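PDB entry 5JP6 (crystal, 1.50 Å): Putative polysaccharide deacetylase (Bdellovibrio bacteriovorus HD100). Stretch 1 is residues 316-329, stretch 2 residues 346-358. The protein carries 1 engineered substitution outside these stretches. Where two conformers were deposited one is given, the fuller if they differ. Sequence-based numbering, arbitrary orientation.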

# COMPACT_ATOMS: atom_id res chain seq x y z
N LEU A 316 -10.47 4.41 -10.84
CA LEU A 316 -9.97 3.42 -9.90
C LEU A 316 -11.09 2.51 -9.41
O LEU A 316 -10.95 1.29 -9.43
CB LEU A 316 -9.24 4.12 -8.74
CG LEU A 316 -8.67 3.18 -7.65
CD1 LEU A 316 -7.72 2.16 -8.29
CD2 LEU A 316 -7.98 3.97 -6.58
N LEU A 317 -12.23 3.08 -8.99
CA LEU A 317 -13.40 2.29 -8.52
C LEU A 317 -13.86 1.39 -9.65
O LEU A 317 -14.18 0.25 -9.41
CB LEU A 317 -14.55 3.18 -8.03
CG LEU A 317 -14.38 3.70 -6.62
CD1 LEU A 317 -15.16 4.99 -6.43
CD2 LEU A 317 -14.78 2.59 -5.63
N ALA A 318 -13.91 1.92 -10.88
CA ALA A 318 -14.39 1.15 -12.01
C ALA A 318 -13.48 -0.04 -12.30
O ALA A 318 -13.96 -1.15 -12.53
CB ALA A 318 -14.54 2.04 -13.25
N ARG A 319 -12.16 0.20 -12.26
CA ARG A 319 -11.22 -0.88 -12.56
C ARG A 319 -11.25 -1.97 -11.50
O ARG A 319 -11.37 -3.16 -11.81
CB ARG A 319 -9.83 -0.32 -12.71
CG ARG A 319 -8.77 -1.37 -12.92
CD ARG A 319 -9.03 -2.34 -14.07
NE ARG A 319 -9.20 -1.71 -15.36
CZ ARG A 319 -8.25 -1.51 -16.27
NH1 ARG A 319 -6.99 -1.82 -16.08
NH2 ARG A 319 -8.60 -0.97 -17.44
N VAL A 320 -11.16 -1.58 -10.22
CA VAL A 320 -11.13 -2.60 -9.20
C VAL A 320 -12.45 -3.39 -9.15
O VAL A 320 -12.46 -4.61 -9.01
CB VAL A 320 -10.68 -2.06 -7.84
CG1 VAL A 320 -11.75 -1.16 -7.17
CG2 VAL A 320 -10.32 -3.20 -6.91
N LEU A 321 -13.59 -2.69 -9.27
CA LEU A 321 -14.86 -3.40 -9.24
C LEU A 321 -15.08 -4.25 -10.50
O LEU A 321 -15.60 -5.34 -10.40
CB LEU A 321 -16.01 -2.43 -9.00
CG LEU A 321 -16.07 -1.80 -7.59
CD1 LEU A 321 -16.97 -0.58 -7.57
CD2 LEU A 321 -16.52 -2.84 -6.58
N ALA A 322 -14.64 -3.77 -11.66
CA ALA A 322 -14.68 -4.62 -12.86
C ALA A 322 -13.87 -5.91 -12.66
O ALA A 322 -14.32 -7.00 -13.01
CB ALA A 322 -14.18 -3.87 -14.08
N ASN A 323 -12.72 -5.80 -12.00
CA ASN A 323 -11.89 -6.96 -11.78
C ASN A 323 -12.49 -7.87 -10.74
O ASN A 323 -12.39 -9.09 -10.84
CB ASN A 323 -10.46 -6.55 -11.41
CG ASN A 323 -9.67 -6.09 -12.61
OD1 ASN A 323 -10.01 -6.36 -13.76
ND2 ASN A 323 -8.58 -5.36 -12.35
N VAL A 324 -13.08 -7.29 -9.69
CA VAL A 324 -13.81 -8.12 -8.71
C VAL A 324 -14.87 -8.93 -9.44
O VAL A 324 -14.96 -10.17 -9.25
CB VAL A 324 -14.49 -7.25 -7.60
CG1 VAL A 324 -15.47 -8.08 -6.79
CG2 VAL A 324 -13.43 -6.61 -6.70
N GLU A 325 -15.68 -8.26 -10.27
CA GLU A 325 -16.76 -8.95 -10.97
C GLU A 325 -16.28 -10.00 -11.95
O GLU A 325 -16.90 -11.09 -12.05
CB GLU A 325 -17.66 -7.92 -11.65
CG GLU A 325 -18.35 -6.95 -10.72
CD GLU A 325 -19.65 -7.41 -10.10
OE1 GLU A 325 -19.91 -8.62 -10.02
OE2 GLU A 325 -20.43 -6.51 -9.68
N SER A 326 -15.20 -9.69 -12.66
CA SER A 326 -14.58 -10.59 -13.64
C SER A 326 -14.10 -11.90 -13.00
O SER A 326 -14.29 -12.99 -13.51
CB SER A 326 -13.32 -9.92 -14.20
OG SER A 326 -13.64 -9.20 -15.31
N GLN A 327 -13.41 -11.74 -11.88
CA GLN A 327 -12.87 -12.87 -11.14
C GLN A 327 -13.92 -13.61 -10.32
O GLN A 327 -13.82 -14.82 -10.14
CB GLN A 327 -11.73 -12.41 -10.21
CG GLN A 327 -10.51 -11.96 -10.95
CD GLN A 327 -9.83 -13.10 -11.66
OE1 GLN A 327 -9.56 -14.15 -11.07
NE2 GLN A 327 -9.59 -12.93 -12.94
N GLY A 328 -14.88 -12.86 -9.76
CA GLY A 328 -15.97 -13.43 -8.97
C GLY A 328 -15.69 -13.69 -7.51
O GLY A 328 -16.61 -13.83 -6.71
N ARG A 329 -14.40 -13.84 -7.19
CA ARG A 329 -13.94 -14.11 -5.82
C ARG A 329 -12.43 -13.96 -5.79
O ARG A 329 -11.76 -13.95 -6.83
CB ARG A 329 -14.30 -15.55 -5.39
CG ARG A 329 -13.34 -16.58 -5.97
CD ARG A 329 -13.76 -17.97 -5.57
NE ARG A 329 -14.86 -18.47 -6.36
CZ ARG A 329 -15.43 -19.65 -6.15
NH1 ARG A 329 -15.02 -20.42 -5.15
NH2 ARG A 329 -16.40 -20.05 -6.93
N PRO A 346 -14.47 3.90 1.43
CA PRO A 346 -15.89 3.74 1.81
C PRO A 346 -16.81 3.41 0.63
O PRO A 346 -17.68 2.55 0.73
CB PRO A 346 -16.23 5.10 2.42
CG PRO A 346 -14.92 5.59 2.95
CD PRO A 346 -13.88 5.16 1.95
N GLN A 347 -16.55 4.04 -0.50
CA GLN A 347 -17.35 3.85 -1.68
C GLN A 347 -17.17 2.39 -2.22
O GLN A 347 -18.14 1.70 -2.63
CB GLN A 347 -16.97 4.87 -2.74
CG GLN A 347 -17.89 4.81 -3.95
CD GLN A 347 -19.18 5.62 -3.76
OE1 GLN A 347 -19.11 6.80 -3.59
NE2 GLN A 347 -20.32 4.97 -3.73
N PHE A 348 -15.93 1.91 -2.20
CA PHE A 348 -15.61 0.56 -2.63
C PHE A 348 -16.34 -0.47 -1.79
O PHE A 348 -16.92 -1.42 -2.31
CB PHE A 348 -14.09 0.33 -2.57
CG PHE A 348 -13.69 -1.08 -2.86
CD1 PHE A 348 -13.78 -1.60 -4.13
CD2 PHE A 348 -13.24 -1.93 -1.84
CE1 PHE A 348 -13.39 -2.90 -4.40
CE2 PHE A 348 -12.89 -3.23 -2.12
CZ PHE A 348 -12.96 -3.71 -3.39
N LEU A 349 -16.27 -0.29 -0.48
CA LEU A 349 -16.93 -1.20 0.43
C LEU A 349 -18.46 -1.22 0.22
O LEU A 349 -19.06 -2.28 0.25
CB LEU A 349 -16.54 -0.86 1.86
CG LEU A 349 -15.05 -1.05 2.21
CD1 LEU A 349 -14.71 -0.39 3.55
CD2 LEU A 349 -14.66 -2.50 2.17
N ARG A 350 -19.05 -0.05 0.03
CA ARG A 350 -20.47 0.02 -0.25
C ARG A 350 -20.81 -0.72 -1.55
O ARG A 350 -21.79 -1.47 -1.59
CB ARG A 350 -20.95 1.47 -0.27
CG ARG A 350 -22.43 1.68 -0.66
CD ARG A 350 -23.46 0.97 0.22
NE ARG A 350 -24.78 0.86 -0.43
CZ ARG A 350 -25.75 1.76 -0.39
NH1 ARG A 350 -25.64 2.89 0.30
NH2 ARG A 350 -26.88 1.51 -1.04
N GLU A 351 -20.00 -0.54 -2.59
CA GLU A 351 -20.25 -1.26 -3.85
C GLU A 351 -20.07 -2.78 -3.70
O GLU A 351 -20.87 -3.51 -4.27
CB GLU A 351 -19.41 -0.72 -4.98
CG GLU A 351 -19.98 0.54 -5.58
CD GLU A 351 -21.35 0.26 -6.21
OE1 GLU A 351 -21.44 -0.68 -7.05
OE2 GLU A 351 -22.31 0.94 -5.81
N LEU A 352 -19.07 -3.26 -2.94
CA LEU A 352 -18.95 -4.72 -2.69
C LEU A 352 -20.28 -5.19 -2.09
O LEU A 352 -20.84 -6.22 -2.51
CB LEU A 352 -17.81 -5.05 -1.74
CG LEU A 352 -16.40 -5.00 -2.24
CD1 LEU A 352 -15.45 -5.40 -1.11
CD2 LEU A 352 -16.21 -5.87 -3.46
N TYR A 353 -20.76 -4.49 -1.07
CA TYR A 353 -22.01 -4.84 -0.44
C TYR A 353 -23.20 -4.84 -1.43
O TYR A 353 -23.94 -5.84 -1.53
CB TYR A 353 -22.28 -3.88 0.72
CG TYR A 353 -23.52 -4.19 1.48
CD1 TYR A 353 -23.53 -5.20 2.43
CD2 TYR A 353 -24.67 -3.46 1.27
CE1 TYR A 353 -24.66 -5.48 3.17
CE2 TYR A 353 -25.81 -3.74 2.00
CZ TYR A 353 -25.79 -4.75 2.93
OH TYR A 353 -26.91 -4.98 3.63
N ASN A 354 -23.29 -3.77 -2.23
CA ASN A 354 -24.34 -3.64 -3.23
C ASN A 354 -24.33 -4.78 -4.25
O ASN A 354 -25.41 -5.25 -4.74
CB ASN A 354 -24.29 -2.29 -3.97
CG ASN A 354 -24.68 -1.11 -3.11
OD1 ASN A 354 -25.32 -1.24 -2.07
ND2 ASN A 354 -24.27 0.09 -3.58
N ARG A 355 -23.14 -5.22 -4.61
CA ARG A 355 -22.92 -6.24 -5.63
C ARG A 355 -23.02 -7.67 -5.12
O ARG A 355 -22.85 -8.60 -5.92
CB ARG A 355 -21.59 -5.98 -6.35
CG ARG A 355 -21.60 -4.66 -7.10
CD ARG A 355 -20.19 -4.19 -7.45
NE ARG A 355 -20.19 -2.89 -8.13
CZ ARG A 355 -19.97 -2.69 -9.43
NH1 ARG A 355 -19.81 -3.70 -10.26
NH2 ARG A 355 -19.98 -1.45 -9.89
N GLY A 356 -23.26 -7.84 -3.82
CA GLY A 356 -23.48 -9.14 -3.22
C GLY A 356 -22.24 -9.85 -2.75
O GLY A 356 -22.26 -11.06 -2.50
N TYR A 357 -21.15 -9.11 -2.61
CA TYR A 357 -19.88 -9.68 -2.19
C TYR A 357 -19.76 -9.61 -0.63
O TYR A 357 -20.36 -8.72 0.02
CB TYR A 357 -18.68 -9.02 -2.95
CG TYR A 357 -18.60 -9.36 -4.42
CD1 TYR A 357 -19.29 -8.61 -5.37
CD2 TYR A 357 -17.85 -10.44 -4.88
CE1 TYR A 357 -19.26 -8.96 -6.70
CE2 TYR A 357 -17.84 -10.77 -6.22
CZ TYR A 357 -18.56 -10.04 -7.12
OH TYR A 357 -18.52 -10.36 -8.47
N SER A 358 -19.00 -10.55 -0.05
CA SER A 358 -18.69 -10.56 1.36
C SER A 358 -17.16 -10.50 1.56
O SER A 358 -16.41 -11.03 0.76
CB SER A 358 -19.22 -11.84 2.01
OG SER A 358 -20.60 -11.95 1.79

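Phe348 fills the apolar centre of the contact, its side chain set as a knob among Leu317, Val320, Leu321 and Val324, which line one side of helix 316-327. Its CA-to-CB bond points sideways, but with chi1 in t the ring comes nearer to the other helix, and its CE1 lies 3.7 Å from Val320 CG1 and 3.8 Å from Leu321 CD2. Val324 CG2 meets the ring edge, 4.4 Å from Phe348 CE1. The backbones are closest here, with Leu317 CA 6.5 Å from Phe348 CA, and Leu317 lies against the turn that carries Phe348: its CD2 is 3.9 Å from Phe348 CB and its CD1 3.7 Å from Gln347 CG, a contact with the aliphatic part of a glutamine whose polar end is bonded elsewhere in the structure.

The two helices run in broadly the same direction, crossing at -34° with their axes 10.7 Å apart at closest approach, and together the stretches bury 610 Å². Recurring at i, i+3, i+4 and i+7, Leu317, Val320, Leu321 and Val324 all point toward the second stretch, whereas Ala318 and Ala322 point away. Further along, Leu352 continues the apolar layer, its CD2 4.1 Å from Val324 CG1.

Helix 346-354 gives way to a Schellman motif, in which Gly356 takes positive phi and two bonds return to the last turn: Gly356 N to Tyr353 O (3.1 Å) and Tyr357 N to Leu352 O (2.9 Å). Just beyond it, Tyr357 points back toward the first helix. Val324 CG1 sits over one face of its ring, 3.6 Å from the centroid and 12° off the normal, a CH-pi contact. At the ring edge, Gly328 O is 3.3 Å from Tyr357 CE2; Gly328, also at positive phi, is where the first stretch leaves helical geometry.

Glu325 closes the polar edge. Its CA-to-CB bond points sideways, yet the carboxylate comes nearer and serves two partners: Tyr357 OH donates to Glu325 OE1 at 2.7 Å, and Arg355 NH1 donates to Glu325 OE2 at 2.9 Å in a salt bridge. The acid thus links the buried tyrosine to the arginine. Arg355 is held from its own stretch as well, its NE forming a salt bridge with Glu351 OE1 at 2.8 Å, so its guanidinium lies between two carboxylates. Leu321 CD2 covers one face of that group, and Leu321 CD1 packs 3.6 Å from Glu351 CB, carrying the apolar layer right up to the charges.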